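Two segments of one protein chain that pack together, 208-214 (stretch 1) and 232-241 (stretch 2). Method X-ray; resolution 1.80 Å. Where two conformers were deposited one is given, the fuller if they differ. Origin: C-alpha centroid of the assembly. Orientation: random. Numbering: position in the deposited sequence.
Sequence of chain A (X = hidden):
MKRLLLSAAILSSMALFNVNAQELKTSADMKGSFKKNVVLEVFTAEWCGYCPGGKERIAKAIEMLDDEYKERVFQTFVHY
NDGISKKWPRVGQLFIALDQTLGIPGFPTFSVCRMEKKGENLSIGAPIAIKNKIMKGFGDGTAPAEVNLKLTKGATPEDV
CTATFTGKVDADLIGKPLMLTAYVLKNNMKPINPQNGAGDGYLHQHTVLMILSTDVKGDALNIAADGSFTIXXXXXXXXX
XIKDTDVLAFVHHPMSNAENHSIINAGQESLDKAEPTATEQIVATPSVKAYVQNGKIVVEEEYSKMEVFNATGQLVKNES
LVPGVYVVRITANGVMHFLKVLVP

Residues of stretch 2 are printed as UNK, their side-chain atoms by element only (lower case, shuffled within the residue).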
# COMPACT_ATOMS: atom_id res chain seq x y z
N VAL A 208 -4.24 -5.13 -0.43
CA VAL A 208 -2.92 -5.01 -1.03
C VAL A 208 -3.00 -4.97 -2.55
O VAL A 208 -3.51 -5.90 -3.16
CB VAL A 208 -2.01 -6.18 -0.62
CG1 VAL A 208 -0.65 -6.01 -1.29
CG2 VAL A 208 -1.88 -6.24 0.91
N LEU A 209 -2.52 -3.89 -3.17
CA LEU A 209 -2.43 -3.85 -4.64
C LEU A 209 -1.02 -3.79 -5.18
O LEU A 209 -0.81 -4.08 -6.39
CB LEU A 209 -3.22 -2.66 -5.22
CG LEU A 209 -4.71 -2.70 -4.87
CD1 LEU A 209 -5.39 -1.51 -5.59
CD2 LEU A 209 -5.40 -4.04 -5.23
N MET A 210 -0.09 -3.35 -4.33
CA MET A 210 1.33 -3.31 -4.70
C MET A 210 2.23 -3.78 -3.57
O MET A 210 1.94 -3.54 -2.39
CB MET A 210 1.78 -1.89 -5.14
CG MET A 210 0.91 -1.21 -6.20
SD MET A 210 1.48 0.49 -6.63
CE MET A 210 3.05 0.14 -7.39
N ILE A 211 3.34 -4.41 -3.95
CA ILE A 211 4.41 -4.78 -3.02
C ILE A 211 5.66 -4.10 -3.59
O ILE A 211 6.06 -4.35 -4.74
CB ILE A 211 4.61 -6.33 -2.91
CG1 ILE A 211 3.27 -7.05 -2.55
CG2 ILE A 211 5.71 -6.65 -1.86
CD1 ILE A 211 2.40 -7.50 -3.74
N LEU A 212 6.28 -3.26 -2.77
CA LEU A 212 7.33 -2.36 -3.27
C LEU A 212 8.71 -2.99 -3.47
O LEU A 212 9.55 -2.40 -4.17
CB LEU A 212 7.42 -1.14 -2.37
CG LEU A 212 6.11 -0.33 -2.31
CD1 LEU A 212 6.35 0.96 -1.53
CD2 LEU A 212 5.51 -0.02 -3.71
N SER A 213 8.94 -4.15 -2.87
CA SER A 213 10.18 -4.92 -3.11
C SER A 213 9.99 -5.87 -4.29
O SER A 213 9.03 -6.64 -4.31
CB SER A 213 10.52 -5.71 -1.86
OG SER A 213 9.37 -6.37 -1.35
N THR A 214 10.89 -5.81 -5.28
CA THR A 214 10.83 -6.73 -6.44
C THR A 214 10.48 -8.16 -6.01
O THR A 214 9.55 -8.79 -6.53
CB THR A 214 12.14 -6.68 -7.22
OG1 THR A 214 12.24 -5.38 -7.84
CG2 THR A 214 12.15 -7.78 -8.29
N UNK A 232 14.56 3.87 0.48
CA UNK A 232 13.69 4.81 -0.23
C UNK A 232 13.13 4.14 -1.49
O UNK A 232 13.87 3.50 -2.25
c UNK A 232 13.51 7.14 -1.31
c UNK A 232 14.43 6.12 -0.60
c UNK A 232 13.20 9.56 -2.00
n UNK A 232 13.85 10.63 -2.84
c UNK A 232 14.21 8.49 -1.60
N UNK A 233 11.83 4.28 -1.70
CA UNK A 233 11.20 3.75 -2.92
C UNK A 233 10.55 4.91 -3.70
O UNK A 233 10.08 5.87 -3.11
c UNK A 233 10.65 1.48 -1.86
n UNK A 233 12.37 -1.69 -3.15
c UNK A 233 11.34 0.55 -2.84
c UNK A 233 11.74 -0.80 -2.13
c UNK A 233 10.12 2.72 -2.58
N UNK A 234 10.52 4.77 -5.02
CA UNK A 234 9.87 5.75 -5.88
C UNK A 234 9.08 4.98 -6.93
O UNK A 234 9.69 4.34 -7.81
c UNK A 234 11.47 8.48 -8.19
o UNK A 234 12.01 9.38 -7.52
c UNK A 234 10.92 6.67 -6.51
o UNK A 234 11.78 8.23 -9.38
c UNK A 234 10.39 7.65 -7.53
N UNK A 235 7.74 5.05 -6.83
CA UNK A 235 6.83 4.15 -7.57
C UNK A 235 5.61 4.88 -8.15
O UNK A 235 5.02 5.73 -7.49
c UNK A 235 6.49 3.94 -4.25
c UNK A 235 5.90 4.45 -3.07
c UNK A 235 6.34 3.02 -6.62
c UNK A 235 4.51 4.55 -2.96
c UNK A 235 3.70 4.14 -4.05
c UNK A 235 5.69 3.54 -5.34
c UNK A 235 4.30 3.63 -5.22
N UNK A 236 5.24 4.51 -9.38
CA UNK A 236 3.98 4.93 -10.00
C UNK A 236 2.85 3.99 -9.57
O UNK A 236 3.00 2.77 -9.67
n UNK A 236 4.78 6.22 -15.57
c UNK A 236 2.86 5.07 -12.35
c UNK A 236 3.16 5.12 -13.86
c UNK A 236 4.55 5.72 -14.16
c UNK A 236 4.14 4.85 -11.52
N UNK A 237 1.72 4.53 -9.12
CA UNK A 237 0.59 3.66 -8.73
C UNK A 237 0.18 2.77 -9.92
O UNK A 237 0.08 3.26 -11.05
c UNK A 237 -0.61 4.45 -8.23
c UNK A 237 -0.39 5.28 -6.95
c UNK A 237 0.18 4.44 -5.81
c UNK A 237 -1.72 5.89 -6.51
N UNK A 238 0.01 1.48 -9.65
CA UNK A 238 -0.29 0.46 -10.66
C UNK A 238 -1.77 0.50 -11.10
O UNK A 238 -2.52 -0.45 -10.89
o UNK A 238 1.85 -2.43 -9.67
c UNK A 238 0.02 -0.93 -10.07
c UNK A 238 1.50 -1.34 -10.21
o UNK A 238 2.29 -0.62 -10.88
N UNK A 239 -2.21 1.60 -11.69
CA UNK A 239 -3.53 1.60 -12.32
C UNK A 239 -4.71 1.62 -11.37
O UNK A 239 -5.75 1.01 -11.62
N UNK A 240 -4.53 2.31 -10.25
CA UNK A 240 -5.63 2.61 -9.37
C UNK A 240 -5.45 4.01 -8.87
O UNK A 240 -4.34 4.59 -8.94
c UNK A 240 -5.72 1.61 -8.19
c UNK A 240 -2.30 0.36 -7.05
c UNK A 240 -4.24 2.18 -6.23
c UNK A 240 -2.09 1.10 -5.92
c UNK A 240 -4.44 1.46 -7.40
c UNK A 240 -3.46 0.55 -7.80
c UNK A 240 -3.05 2.01 -5.48
N UNK A 241 -6.54 4.57 -8.36
CA UNK A 241 -6.55 5.96 -7.93
C UNK A 241 -5.88 6.12 -6.60
O UNK A 241 -5.95 5.23 -5.76
c UNK A 241 -10.01 7.29 -9.18
c UNK A 241 -7.99 6.48 -7.85
c UNK A 241 -8.70 6.52 -9.22
o UNK A 241 -10.18 8.19 -10.04
o UNK A 241 -10.86 7.00 -8.30
O HOH W 1 1.10 -4.57 -8.28

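Position 232 carries four carbons in a row ending in a nitrogen. The chain is extended and exposed, and it is out of reach of stretch 1. This is Lys 232.

Position 233 has the same makeup, four carbons in a row and a terminal nitrogen. Its CA-to-CB bond points toward stretch 1, and the nitrogen lies 3.1 Å from O of Leu 212. An unbranched chain ending in nitrogen is lysine, so this is Lys 233. With chi1 and chi2 both m, the chain bends before it runs out straight. NZ donates a hydrogen bond to that carbonyl, and it is also hydrogen-bonded elsewhere in the structure.

Position 234 has three carbons, the third carrying two oxygens. Its CA-to-CB bond points away from stretch 1, and the side chain touches nothing there. This is Glu 234.

Position 235 shows one carbon and then a ring of six carbons, with no oxygen on the ring. The ring meets the end of Leu 212 and the methyl of Met 210. A plain six-carbon ring identifies Phe 235. CD2 of Leu 212 sits over one face, 4.1 Å from the centroid of the Phe 235 ring, in a CH-pi contact. CE of Met 210 is 4.3 Å from CD1 of Phe 235.

Position 236 again has four carbons in a row and a terminal nitrogen. The CA-to-CB bond points away from stretch 1, but the backbone O of position 236 lies 3.5 Å from CE of Met 210. This is Lys 236, deposited in two conformers.

Position 237 has four carbons, forked at the second. CA-to-CB points sideways, yet the end of the side chain comes nearer to Met 210. The fork at the second carbon means Leu 237. Its CD2 is 4.2 Å from SD of Met 210.

Position 238 has two carbons, the second carrying two oxygens. Its CA-to-CB bond points toward stretch 1, and the carbon carrying the two oxygens is 3.5 Å from CE of Met 210. This is Asp 238. Water 1 donates to both O of Leu 209 and OD2 of Asp 238, at 2.7 Å each, and so bridges the two stretches. N of Asp 238 makes a weak hydrogen bond to SD of Met 210, at 3.5 Å.

Position 239 has no side-chain atoms. This is Gly 239, and its positive phi suits glycine.

Position 240 has one carbon and a ring of six carbons. Leu 209 covers one face and Met 210 reaches the edge. This is Phe 240. CD1 of Leu 209 lies 3.7 Å from the centroid of the Phe 240 ring, and CG of Met 210 is 3.7 Å from CE2 of Phe 240.

Position 241 has three carbons, the third carrying two oxygens, out of reach of stretch 1. This is Glu 241.

The contact is mainly apolar. Met 210 reaches both phenylalanines, while Leu 212 covers a face of Phe 235 and Leu 209 a face of Phe 240. Polar links supplement this packing: the lysine-to-carbonyl bond, the weak bond to sulfur and the water bridge.

Stretch 2 (232-241) KKEFKLDGFE
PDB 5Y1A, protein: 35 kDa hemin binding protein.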